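Local structure of VP5 (Halorubrum pleomorphic virus 2, 6QGI) at residues H71-D76 with N103-T108; V268-R273 with Q484-L489; E272-M277 with I287-A292; S471-I474 with E478-Q481. The protein probably drives fusion of the viral envelope with the membrane of its haloarchaeal host cell. All coordinates share one frame; numbering follows the deposited sequence.

Contact 1 of 4, residues H71-D76 with N103-T108; sequences HTAYTD and NSYLTT
Tyr105 reaches across from helix 91-133 and packs its ring obliquely against Thr72 and Ala73 of helix 66-86. The two helices follow each other in the chain and form a helical hairpin. Their segments run roughly antiparallel at 148°, with axes 9.7 Å apart. The Tyr105 side chain leaves its helix with CG trans to the backbone N (chi1 163°), and this carries the ring across the gap. Ring atoms CD2 and CE2 are the ones that meet Ala73. Tyr105 CD2 is 3.7 Å from Ala73 CB, and Tyr105 CE2 is 3.5 Å from Ala73 N. The small alanine lets the ring come close to the helix backbone. The phenol end meets Thr72, whose side chain runs at about a right angle to that of Tyr105. Asp76 adds a looser touch, its carboxylate being paired with Arg271. No hydrogen bond joins the two segments. The buried polar ends are satisfied from nearby: Tyr105 OH bonds to Ala19 O, and Thr72 OG1 bonds to Gly68 O of its own helix. What Thr72 offers Tyr105 is therefore carbon: Thr72 CB lies 3.4 Å from Tyr105 OH, and its methyl CG2 is 3.6 Å from Tyr105 CZ.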
loop_
_atom_site.group_PDB
_atom_site.type_symbol
_atom_site.label_atom_id
_atom_site.label_comp_id
_atom_site.label_asym_id
_atom_site.label_seq_id
_atom_site.Cartn_x
_atom_site.Cartn_y
_atom_site.Cartn_z
ATOM N N HIS A 71 -5.451 10.519 14.749
ATOM C CA HIS A 71 -5.195 9.936 16.070
ATOM C C HIS A 71 -3.747 10.184 16.498
ATOM O O HIS A 71 -3.507 10.566 17.647
ATOM C CB HIS A 71 -5.498 8.419 16.043
ATOM C CG HIS A 71 -5.301 7.717 17.354
ATOM N ND1 HIS A 71 -6.233 7.811 18.372
ATOM C CD2 HIS A 71 -4.299 6.901 17.756
ATOM C CE1 HIS A 71 -5.765 7.065 19.361
ATOM N NE2 HIS A 71 -4.601 6.502 19.040
ATOM N N THR A 72 -2.789 9.965 15.572
ATOM C CA THR A 72 -1.355 10.137 15.809
ATOM C C THR A 72 -1.057 11.617 16.073
ATOM O O THR A 72 -0.364 11.920 17.047
ATOM C CB THR A 72 -0.554 9.547 14.643
ATOM O OG1 THR A 72 -0.914 8.175 14.516
ATOM C CG2 THR A 72 0.952 9.648 14.843
ATOM N N ALA A 73 -1.621 12.528 15.241
ATOM C CA ALA A 73 -1.469 13.980 15.375
ATOM C C ALA A 73 -1.886 14.432 16.764
ATOM O O ALA A 73 -1.116 15.127 17.426
ATOM C CB ALA A 73 -2.289 14.701 14.313
ATOM N N TYR A 74 -3.060 13.962 17.233
ATOM C CA TYR A 74 -3.603 14.273 18.552
ATOM C C TYR A 74 -2.702 13.782 19.697
ATOM O O TYR A 74 -2.508 14.529 20.645
ATOM C CB TYR A 74 -5.000 13.680 18.712
ATOM C CG TYR A 74 -6.139 14.625 18.399
ATOM C CD1 TYR A 74 -6.315 15.800 19.128
ATOM C CD2 TYR A 74 -7.098 14.301 17.444
ATOM C CE1 TYR A 74 -7.383 16.657 18.868
ATOM C CE2 TYR A 74 -8.173 15.146 17.182
ATOM C CZ TYR A 74 -8.309 16.325 17.894
ATOM O OH TYR A 74 -9.363 17.166 17.640
ATOM N N THR A 75 -2.141 12.554 19.602
ATOM C CA THR A 75 -1.247 11.986 20.621
ATOM C C THR A 75 -0.048 12.934 20.863
ATOM O O THR A 75 0.192 13.302 22.009
ATOM C CB THR A 75 -0.804 10.559 20.226
ATOM O OG1 THR A 75 -1.953 9.715 20.133
ATOM C CG2 THR A 75 0.175 9.948 21.217
ATOM N N ASP A 76 0.646 13.367 19.788
ATOM C CA ASP A 76 1.811 14.261 19.847
ATOM C C ASP A 76 1.444 15.666 20.303
ATOM O O ASP A 76 2.219 16.293 21.024
ATOM C CB ASP A 76 2.500 14.347 18.475
ATOM C CG ASP A 76 3.255 13.106 18.031
ATOM O OD1 ASP A 76 3.470 12.202 18.873
ATOM O OD2 ASP A 76 3.643 13.043 16.846
ATOM N N ASN A 103 1.402 20.505 13.073
ATOM C CA ASN A 103 1.990 21.038 11.854
ATOM C C ASN A 103 3.281 20.321 11.463
ATOM O O ASN A 103 3.477 20.070 10.277
ATOM C CB ASN A 103 2.224 22.540 11.992
ATOM C CG ASN A 103 0.949 23.336 12.188
ATOM O OD1 ASN A 103 -0.141 22.952 11.752
ATOM N ND2 ASN A 103 1.054 24.467 12.861
ATOM N N SER A 104 4.134 19.969 12.444
ATOM C CA SER A 104 5.405 19.274 12.220
ATOM C C SER A 104 5.176 17.856 11.697
ATOM O O SER A 104 5.830 17.438 10.738
ATOM C CB SER A 104 6.225 19.231 13.506
ATOM O OG SER A 104 7.551 18.797 13.260
ATOM N N TYR A 105 4.240 17.127 12.325
ATOM C CA TYR A 105 3.896 15.762 11.957
ATOM C C TYR A 105 3.140 15.729 10.612
ATOM O O TYR A 105 3.466 14.894 9.762
ATOM C CB TYR A 105 3.093 15.076 13.082
ATOM C CG TYR A 105 2.348 13.831 12.647
ATOM C CD1 TYR A 105 3.028 12.731 12.130
ATOM C CD2 TYR A 105 0.965 13.752 12.749
ATOM C CE1 TYR A 105 2.345 11.592 11.713
ATOM C CE2 TYR A 105 0.274 12.614 12.347
ATOM C CZ TYR A 105 0.966 11.540 11.822
ATOM O OH TYR A 105 0.273 10.419 11.441
ATOM N N LEU A 106 2.158 16.629 10.414
ATOM C CA LEU A 106 1.375 16.665 9.175
ATOM C C LEU A 106 2.206 17.172 7.992
ATOM O O LEU A 106 1.887 16.801 6.866
ATOM C CB LEU A 106 0.047 17.436 9.321
ATOM C CG LEU A 106 -0.951 16.738 10.272
ATOM C CD1 LEU A 106 -2.088 17.586 10.604
ATOM C CD2 LEU A 106 -1.489 15.467 9.696
ATOM N N THR A 107 3.311 17.918 8.235
ATOM C CA THR A 107 4.227 18.353 7.169
ATOM C C THR A 107 4.954 17.113 6.645
ATOM O O THR A 107 5.067 16.959 5.436
ATOM C CB THR A 107 5.178 19.463 7.665
ATOM O OG1 THR A 107 4.407 20.647 7.802
ATOM C CG2 THR A 107 6.334 19.752 6.708
ATOM N N THR A 108 5.380 16.209 7.554
ATOM C CA THR A 108 6.073 14.960 7.226
ATOM C C THR A 108 5.134 14.033 6.445
ATOM O O THR A 108 5.603 13.321 5.566
ATOM C CB THR A 108 6.625 14.300 8.500
ATOM O OG1 THR A 108 7.428 15.251 9.202
ATOM C CG2 THR A 108 7.466 13.072 8.212
#

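Contact 2 of 4, residues V268-R273 with Q484-L489; sequences VTPRER and QQNKEL
Pro270 and Asn486 bring the two backbones nearest, with CA atoms 6.3 Å apart, where the first turn of helix 270-279 packs on the middle of helix 476-496. The start of the first helix is N-capped by Thr269. Its OG1 accepts from Glu272 N at 2.9 Å with an N-H...O angle of 159°, which fixes the turn that carries Pro270 and Arg273. Asn486 is the central residue of the contact. It is buried, and its amide sits between these two side chains. CG is trans to the backbone N (chi1 177°), and this sends the amide out toward helix 270-279. The amide nitrogen ND2 lies against the proline ring, 3.4 Å from Pro270 CB. The amide oxygen OD1 lies by Arg273, 3.1 Å from NE. The Arg273 and Asn486 side chains run past one another in opposite directions, and the guanidinium and amide planes are inclined at 66°. The arginine chain is extended as far as CD and then bends, so that its guanidinium turns over the start of the Lys487 side chain. Lys487 approaches through carbon. Its charged end leads away, toward a long, weak ion pair with Glu491. The arginine also touches Ile490, and the proline touches Leu482, both of helix 476-496. Asn486 packs further on Ile291 of helix 285-292. Lys487 CA lies over the centre of the Arg273 guanidinium, 4.1 Å above its plane, and Lys487 CG comes within 3.6 Å of Arg273 NH2.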
loop_
_atom_site.group_PDB
_atom_site.type_symbol
_atom_site.label_atom_id
_atom_site.label_comp_id
_atom_site.label_asym_id
_atom_site.label_seq_id
_atom_site.Cartn_x
_atom_site.Cartn_y
_atom_site.Cartn_z
ATOM N N VAL A 268 6.348 6.405 25.563
ATOM C CA VAL A 268 6.863 6.170 24.211
ATOM C C VAL A 268 5.632 5.952 23.329
ATOM O O VAL A 268 4.915 4.959 23.505
ATOM C CB VAL A 268 7.888 5.000 24.135
ATOM C CG1 VAL A 268 8.434 4.835 22.720
ATOM C CG2 VAL A 268 9.030 5.191 25.130
ATOM N N THR A 269 5.355 6.925 22.435
ATOM C CA THR A 269 4.182 6.962 21.554
ATOM C C THR A 269 4.138 5.764 20.583
ATOM O O THR A 269 5.202 5.278 20.185
ATOM C CB THR A 269 4.117 8.295 20.761
ATOM O OG1 THR A 269 5.074 8.310 19.699
ATOM C CG2 THR A 269 4.271 9.522 21.637
ATOM N N PRO A 270 2.926 5.309 20.151
ATOM C CA PRO A 270 2.857 4.209 19.170
ATOM C C PRO A 270 3.670 4.526 17.911
ATOM O O PRO A 270 4.346 3.643 17.383
ATOM C CB PRO A 270 1.360 4.107 18.862
ATOM C CG PRO A 270 0.694 4.661 20.062
ATOM C CD PRO A 270 1.572 5.783 20.507
ATOM N N ARG A 271 3.656 5.814 17.489
ATOM C CA ARG A 271 4.408 6.366 16.358
ATOM C C ARG A 271 5.918 6.194 16.598
ATOM O O ARG A 271 6.597 5.661 15.725
ATOM C CB ARG A 271 4.042 7.851 16.155
ATOM C CG ARG A 271 4.722 8.518 14.970
ATOM C CD ARG A 271 5.025 9.977 15.249
ATOM N NE ARG A 271 5.557 10.639 14.058
ATOM C CZ ARG A 271 5.857 11.933 13.970
ATOM N NH1 ARG A 271 5.688 12.731 15.018
ATOM N NH2 ARG A 271 6.323 12.438 12.838
ATOM N N GLU A 272 6.429 6.610 17.789
ATOM C CA GLU A 272 7.843 6.492 18.172
ATOM C C GLU A 272 8.300 5.023 18.166
ATOM O O GLU A 272 9.350 4.731 17.598
ATOM C CB GLU A 272 8.093 7.123 19.548
ATOM C CG GLU A 272 9.561 7.243 19.933
ATOM C CD GLU A 272 9.850 7.758 21.334
ATOM O OE1 GLU A 272 8.898 8.174 22.036
ATOM O OE2 GLU A 272 11.037 7.746 21.732
ATOM N N ARG A 273 7.504 4.110 18.771
ATOM C CA ARG A 273 7.783 2.671 18.823
ATOM C C ARG A 273 7.929 2.088 17.400
ATOM O O ARG A 273 8.883 1.347 17.150
ATOM C CB ARG A 273 6.683 1.932 19.604
ATOM C CG ARG A 273 7.086 0.535 20.066
ATOM C CD ARG A 273 5.944 -0.202 20.742
ATOM N NE ARG A 273 5.708 0.266 22.111
ATOM C CZ ARG A 273 6.187 -0.331 23.199
ATOM N NH1 ARG A 273 6.921 -1.431 23.101
ATOM N NH2 ARG A 273 5.925 0.170 24.402
ATOM N N GLN A 484 -0.230 0.766 27.121
ATOM C CA GLN A 484 -0.288 -0.668 27.390
ATOM C C GLN A 484 -0.883 -1.444 26.221
ATOM O O GLN A 484 -0.295 -2.456 25.840
ATOM C CB GLN A 484 -1.049 -0.973 28.692
ATOM C CG GLN A 484 -0.815 -2.386 29.259
ATOM C CD GLN A 484 0.639 -2.820 29.335
ATOM O OE1 GLN A 484 1.031 -3.853 28.780
ATOM N NE2 GLN A 484 1.474 -2.050 30.024
ATOM N N GLN A 485 -2.014 -0.967 25.637
ATOM C CA GLN A 485 -2.676 -1.617 24.492
ATOM C C GLN A 485 -1.740 -1.721 23.290
ATOM O O GLN A 485 -1.772 -2.726 22.574
ATOM C CB GLN A 485 -3.957 -0.878 24.087
ATOM C CG GLN A 485 -5.167 -1.223 24.950
ATOM C CD GLN A 485 -6.235 -0.152 24.943
ATOM O OE1 GLN A 485 -6.088 0.925 24.355
ATOM N NE2 GLN A 485 -7.341 -0.424 25.618
ATOM N N ASN A 486 -0.892 -0.695 23.088
ATOM C CA ASN A 486 0.084 -0.650 22.005
ATOM C C ASN A 486 1.210 -1.653 22.257
ATOM O O ASN A 486 1.585 -2.389 21.343
ATOM C CB ASN A 486 0.640 0.771 21.847
ATOM C CG ASN A 486 1.706 0.903 20.789
ATOM O OD1 ASN A 486 2.881 1.139 21.094
ATOM N ND2 ASN A 486 1.326 0.744 19.525
ATOM N N LYS A 487 1.734 -1.685 23.501
ATOM C CA LYS A 487 2.814 -2.575 23.933
ATOM C C LYS A 487 2.405 -4.054 23.809
ATOM O O LYS A 487 3.215 -4.853 23.337
ATOM C CB LYS A 487 3.224 -2.252 25.382
ATOM C CG LYS A 487 4.557 -2.861 25.811
ATOM C CD LYS A 487 4.603 -3.092 27.319
ATOM C CE LYS A 487 5.790 -3.932 27.730
ATOM N NZ LYS A 487 5.665 -4.414 29.129
ATOM N N GLU A 488 1.160 -4.411 24.211
ATOM C CA GLU A 488 0.686 -5.795 24.159
ATOM C C GLU A 488 0.373 -6.237 22.737
ATOM O O GLU A 488 0.535 -7.418 22.455
ATOM C CB GLU A 488 -0.499 -6.072 25.107
ATOM C CG GLU A 488 -1.783 -5.295 24.857
ATOM C CD GLU A 488 -2.777 -5.285 26.009
ATOM O OE1 GLU A 488 -2.456 -5.824 27.094
ATOM O OE2 GLU A 488 -3.881 -4.724 25.824
ATOM N N LEU A 489 -0.026 -5.311 21.839
ATOM C CA LEU A 489 -0.280 -5.642 20.434
ATOM C C LEU A 489 1.034 -5.906 19.701
ATOM O O LEU A 489 1.104 -6.830 18.888
ATOM C CB LEU A 489 -1.070 -4.540 19.712
ATOM C CG LEU A 489 -2.596 -4.614 19.794
ATOM C CD1 LEU A 489 -3.227 -3.383 19.173
ATOM C CD2 LEU A 489 -3.137 -5.872 19.115
#

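Contact 3 of 4, residues E272-M277 with I287-A292; sequences ERAAMM and IADLIA
Ala274 meets Ala292, Asp289 and Ala288 where helix 270-279 turns back as helix 285-292. The pair is a short helical hairpin, and its segments are nearly antiparallel at 168°, with axes 9.0 Å apart. Ala274 comes first along the chain and sits at the closest point of the backbones: its CA is 5.7 Å from the CA of Asp289. With only a methyl group here, the helices can pack closely. Ala274 CB touches Ala292 CB at 3.7 Å, and on the neighbouring turn it touches Asp289 OD1 at 3.6 Å. Asp289 has CG trans to its carbonyl carbon (chi1 -68°), which brings OD1 nearer to helix 270-279 than CB alone would. The carboxylate meets the methyl group only by packing. Its oxygens have other partners: OD2 forms a salt bridge with Arg21, and OD1 a hydrogen bond with Gln285 NE2. One turn after Ala274 comes Met277. Its chain bends at the sulfur, and Met277 CE ends 3.9 Å from Ala288 CB. No hydrogen bond crosses between the segments. Around the hairpin, Leu20 of a loop packs on Asp289 and Ala292. Ile291 extends to helix 476-496, where it touches Tyr493. The far side of helix 285-292 rests on the beta strands, with Ile287 and Leu290 against Thr436 of strand 434-439, and Tyr344 and Thr346 of strand 343-355 beside them.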
loop_
_atom_site.group_PDB
_atom_site.type_symbol
_atom_site.label_atom_id
_atom_site.label_comp_id
_atom_site.label_asym_id
_atom_site.label_seq_id
_atom_site.Cartn_x
_atom_site.Cartn_y
_atom_site.Cartn_z
ATOM N N GLU A 272 6.429 6.610 17.789
ATOM C CA GLU A 272 7.843 6.492 18.172
ATOM C C GLU A 272 8.300 5.023 18.166
ATOM O O GLU A 272 9.350 4.731 17.598
ATOM C CB GLU A 272 8.093 7.123 19.548
ATOM C CG GLU A 272 9.561 7.243 19.933
ATOM C CD GLU A 272 9.850 7.758 21.334
ATOM O OE1 GLU A 272 8.898 8.174 22.036
ATOM O OE2 GLU A 272 11.037 7.746 21.732
ATOM N N ARG A 273 7.504 4.110 18.771
ATOM C CA ARG A 273 7.783 2.671 18.823
ATOM C C ARG A 273 7.929 2.088 17.400
ATOM O O ARG A 273 8.883 1.347 17.150
ATOM C CB ARG A 273 6.683 1.932 19.604
ATOM C CG ARG A 273 7.086 0.535 20.066
ATOM C CD ARG A 273 5.944 -0.202 20.742
ATOM N NE ARG A 273 5.708 0.266 22.111
ATOM C CZ ARG A 273 6.187 -0.331 23.199
ATOM N NH1 ARG A 273 6.921 -1.431 23.101
ATOM N NH2 ARG A 273 5.925 0.170 24.402
ATOM N N ALA A 274 7.017 2.458 16.469
ATOM C CA ALA A 274 7.056 2.009 15.070
ATOM C C ALA A 274 8.268 2.583 14.315
ATOM O O ALA A 274 8.808 1.908 13.439
ATOM C CB ALA A 274 5.773 2.388 14.358
ATOM N N ALA A 275 8.696 3.817 14.661
ATOM C CA ALA A 275 9.859 4.494 14.075
ATOM C C ALA A 275 11.151 3.806 14.502
ATOM O O ALA A 275 12.093 3.709 13.712
ATOM C CB ALA A 275 9.883 5.953 14.501
ATOM N N MET A 276 11.176 3.328 15.763
ATOM C CA MET A 276 12.289 2.620 16.399
ATOM C C MET A 276 12.456 1.237 15.774
ATOM O O MET A 276 13.584 0.822 15.505
ATOM C CB MET A 276 12.055 2.501 17.914
ATOM C CG MET A 276 12.153 3.820 18.661
ATOM S SD MET A 276 11.543 3.716 20.372
ATOM C CE MET A 276 12.861 2.881 21.124
ATOM N N MET A 277 11.324 0.543 15.517
ATOM C CA MET A 277 11.270 -0.777 14.883
ATOM C C MET A 277 11.706 -0.696 13.425
ATOM O O MET A 277 12.247 -1.667 12.901
ATOM C CB MET A 277 9.859 -1.369 14.974
ATOM C CG MET A 277 9.528 -1.920 16.339
ATOM S SD MET A 277 7.922 -2.750 16.375
ATOM C CE MET A 277 6.868 -1.381 16.730
ATOM N N ILE A 287 2.623 -3.992 9.570
ATOM C CA ILE A 287 1.685 -4.253 10.672
ATOM C C ILE A 287 2.082 -3.396 11.902
ATOM O O ILE A 287 1.192 -2.840 12.545
ATOM C CB ILE A 287 1.465 -5.760 11.009
ATOM C CG1 ILE A 287 0.360 -5.971 12.086
ATOM C CG2 ILE A 287 2.757 -6.484 11.383
ATOM C CD1 ILE A 287 -1.042 -5.411 11.761
ATOM N N ALA A 288 3.400 -3.211 12.155
ATOM C CA ALA A 288 3.906 -2.349 13.230
ATOM C C ALA A 288 3.385 -0.917 13.041
ATOM O O ALA A 288 2.904 -0.309 13.991
ATOM C CB ALA A 288 5.429 -2.367 13.247
ATOM N N ASP A 289 3.406 -0.432 11.787
ATOM C CA ASP A 289 2.922 0.880 11.373
ATOM C C ASP A 289 1.385 0.954 11.437
ATOM O O ASP A 289 0.852 1.983 11.856
ATOM C CB ASP A 289 3.434 1.216 9.957
ATOM C CG ASP A 289 4.937 1.456 9.837
ATOM O OD1 ASP A 289 5.603 1.646 10.887
ATOM O OD2 ASP A 289 5.450 1.448 8.695
ATOM N N LEU A 290 0.677 -0.134 11.051
ATOM C CA LEU A 290 -0.789 -0.207 11.110
ATOM C C LEU A 290 -1.298 -0.177 12.562
ATOM O O LEU A 290 -2.353 0.408 12.814
ATOM C CB LEU A 290 -1.334 -1.453 10.385
ATOM C CG LEU A 290 -1.445 -1.379 8.849
ATOM C CD1 LEU A 290 -1.856 -2.709 8.281
ATOM C CD2 LEU A 290 -2.451 -0.313 8.390
ATOM N N ILE A 291 -0.546 -0.787 13.513
ATOM C CA ILE A 291 -0.883 -0.777 14.946
ATOM C C ILE A 291 -0.676 0.656 15.459
ATOM O O ILE A 291 -1.538 1.178 16.164
ATOM C CB ILE A 291 -0.072 -1.840 15.755
ATOM C CG1 ILE A 291 -0.516 -3.273 15.382
ATOM C CG2 ILE A 291 -0.171 -1.622 17.285
ATOM C CD1 ILE A 291 0.570 -4.316 15.531
ATOM N N ALA A 292 0.440 1.299 15.051
ATOM C CA ALA A 292 0.780 2.681 15.410
ATOM C C ALA A 292 -0.256 3.685 14.875
ATOM O O ALA A 292 -0.476 4.725 15.501
ATOM C CB ALA A 292 2.153 3.029 14.883
#

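Contact 4 of 4, residues S471-I474 with E478-Q481; sequences SNYI and EWDQ
Tyr473 and Glu478 join the loop that leads into helix 476-496 to the first turn of that helix. The Glu478 carboxylate receives two successive backbone N-H groups. Tyr473 N donates to Glu478 OE1 at 2.9 Å, approaching from above the carboxylate plane. Ile474 N gives a weak bond to Glu478 OE2 at 3.3 Å. The left-handed backbone of Tyr473 (phi 57°, psi 53°) makes the bend between these two donors. A third bond runs the other way: Trp479 NE1 donates to Tyr473 O at 2.9 Å. It is bent, with an N-H...O angle of 138°, and the donor stands above the carbonyl plane. The two aromatic side chains form an edge-to-face pair. The edge of the tyrosine points at the indole, and Tyr473 CD1 lies 3.9 Å above the plane of the Trp479 ring, over its centre. Tyr473 CB packs on Trp479 CE2 at 3.6 Å. The next shell holds these groups in place. Thr475 OG1 bonds to Glu478 OE2, and Tyr473 OH bonds to Glu466 O. His468 stacks on the tyrosine and meets the tryptophan ring. Asn472 ties the loop outward, its O accepting from Trp249 and Lys78. The indole is packed against Lys78, Ile79 and Ile82 of helix 66-86, while Ile474 rests on Trp249 and Val253 of helix 225-253. The loop and the first turn of helix 476-496 are thus packed against helices 225-253 and 66-86.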
loop_
_atom_site.group_PDB
_atom_site.type_symbol
_atom_site.label_atom_id
_atom_site.label_comp_id
_atom_site.label_asym_id
_atom_site.label_seq_id
_atom_site.Cartn_x
_atom_site.Cartn_y
_atom_site.Cartn_z
ATOM N N SER A 471 -12.292 16.255 23.681
ATOM C CA SER A 471 -12.586 16.152 25.118
ATOM C C SER A 471 -11.948 14.920 25.803
ATOM O O SER A 471 -12.032 14.820 27.028
ATOM C CB SER A 471 -14.093 16.151 25.352
ATOM O OG SER A 471 -14.721 15.067 24.690
ATOM N N ASN A 472 -11.299 14.006 25.051
ATOM C CA ASN A 472 -10.733 12.805 25.675
ATOM C C ASN A 472 -9.215 12.915 25.976
ATOM O O ASN A 472 -8.587 13.925 25.650
ATOM C CB ASN A 472 -11.027 11.554 24.837
ATOM C CG ASN A 472 -10.477 11.543 23.453
ATOM O OD1 ASN A 472 -9.638 12.350 23.087
ATOM N ND2 ASN A 472 -10.969 10.624 22.673
ATOM N N TYR A 473 -8.649 11.854 26.622
ATOM C CA TYR A 473 -7.249 11.701 27.066
ATOM C C TYR A 473 -6.867 12.863 27.989
ATOM O O TYR A 473 -5.866 13.559 27.794
ATOM C CB TYR A 473 -6.299 11.531 25.870
ATOM C CG TYR A 473 -6.435 10.170 25.227
ATOM C CD1 TYR A 473 -5.682 9.090 25.674
ATOM C CD2 TYR A 473 -7.353 9.945 24.204
ATOM C CE1 TYR A 473 -5.830 7.825 25.113
ATOM C CE2 TYR A 473 -7.472 8.695 23.599
ATOM C CZ TYR A 473 -6.714 7.635 24.066
ATOM O OH TYR A 473 -6.834 6.386 23.527
ATOM N N ILE A 474 -7.711 13.050 29.014
ATOM C CA ILE A 474 -7.605 14.085 30.036
ATOM C C ILE A 474 -7.320 13.432 31.399
ATOM O O ILE A 474 -7.231 14.133 32.410
ATOM C CB ILE A 474 -8.886 14.971 30.050
ATOM C CG1 ILE A 474 -10.161 14.149 30.402
ATOM C CG2 ILE A 474 -9.044 15.705 28.708
ATOM C CD1 ILE A 474 -11.381 14.974 30.891
ATOM N N GLU A 478 -6.374 6.734 30.910
ATOM C CA GLU A 478 -6.556 6.791 29.455
ATOM C C GLU A 478 -5.220 6.694 28.714
ATOM O O GLU A 478 -5.102 5.898 27.782
ATOM C CB GLU A 478 -7.268 8.095 29.056
ATOM C CG GLU A 478 -8.762 8.108 29.325
ATOM C CD GLU A 478 -9.425 9.422 28.965
ATOM O OE1 GLU A 478 -9.894 9.550 27.812
ATOM O OE2 GLU A 478 -9.470 10.329 29.828
ATOM N N TRP A 479 -4.219 7.486 29.147
ATOM C CA TRP A 479 -2.877 7.539 28.563
ATOM C C TRP A 479 -2.060 6.272 28.838
ATOM O O TRP A 479 -1.307 5.844 27.960
ATOM C CB TRP A 479 -2.127 8.766 29.073
ATOM C CG TRP A 479 -2.530 10.026 28.376
ATOM C CD1 TRP A 479 -3.308 11.026 28.877
ATOM C CD2 TRP A 479 -2.205 10.402 27.032
ATOM N NE1 TRP A 479 -3.461 12.021 27.940
ATOM C CE2 TRP A 479 -2.796 11.663 26.795
ATOM C CE3 TRP A 479 -1.459 9.798 26.000
ATOM C CZ2 TRP A 479 -2.664 12.335 25.572
ATOM C CZ3 TRP A 479 -1.317 10.471 24.794
ATOM C CH2 TRP A 479 -1.909 11.727 24.591
ATOM N N ASP A 480 -2.203 5.686 30.049
ATOM C CA ASP A 480 -1.532 4.448 30.460
ATOM C C ASP A 480 -2.084 3.258 29.654
ATOM O O ASP A 480 -1.318 2.376 29.250
ATOM C CB ASP A 480 -1.695 4.209 31.979
ATOM C CG ASP A 480 -0.950 5.174 32.902
ATOM O OD1 ASP A 480 -0.109 5.956 32.399
ATOM O OD2 ASP A 480 -1.201 5.137 34.128
ATOM N N GLN A 481 -3.410 3.268 29.396
ATOM C CA GLN A 481 -4.120 2.254 28.616
ATOM C C GLN A 481 -3.680 2.303 27.153
ATOM O O GLN A 481 -3.499 1.244 26.551
ATOM C CB GLN A 481 -5.639 2.440 28.728
ATOM C CG GLN A 481 -6.421 1.135 28.579
ATOM C CD GLN A 481 -7.916 1.318 28.424
ATOM O OE1 GLN A 481 -8.435 2.432 28.261
ATOM N NE2 GLN A 481 -8.645 0.213 28.456
#

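How the contacts relate
Contacts 2 and 3 are the closest pair, their centres 8 Å apart. They share Glu272 and Arg273 on helix 270-279 and touch through Pro270 O and Ala292 CB at 3.4 Å. Contact 1, about 16 Å from contact 2 between centres, is joined to it by a salt bridge of 2.8 Å from Arg271 NH1 to Asp76 OD2. Arg271 NH2 also packs on Tyr105 CD1. Contact 4 shares helix 476-496 with contact 2 and reaches contact 1 where Trp479 CH2 meets Thr75 O. Contacts 3 and 4 do not touch, their nearest atoms being about 9 Å apart. The glycosylated Asn396 belongs to none of the four.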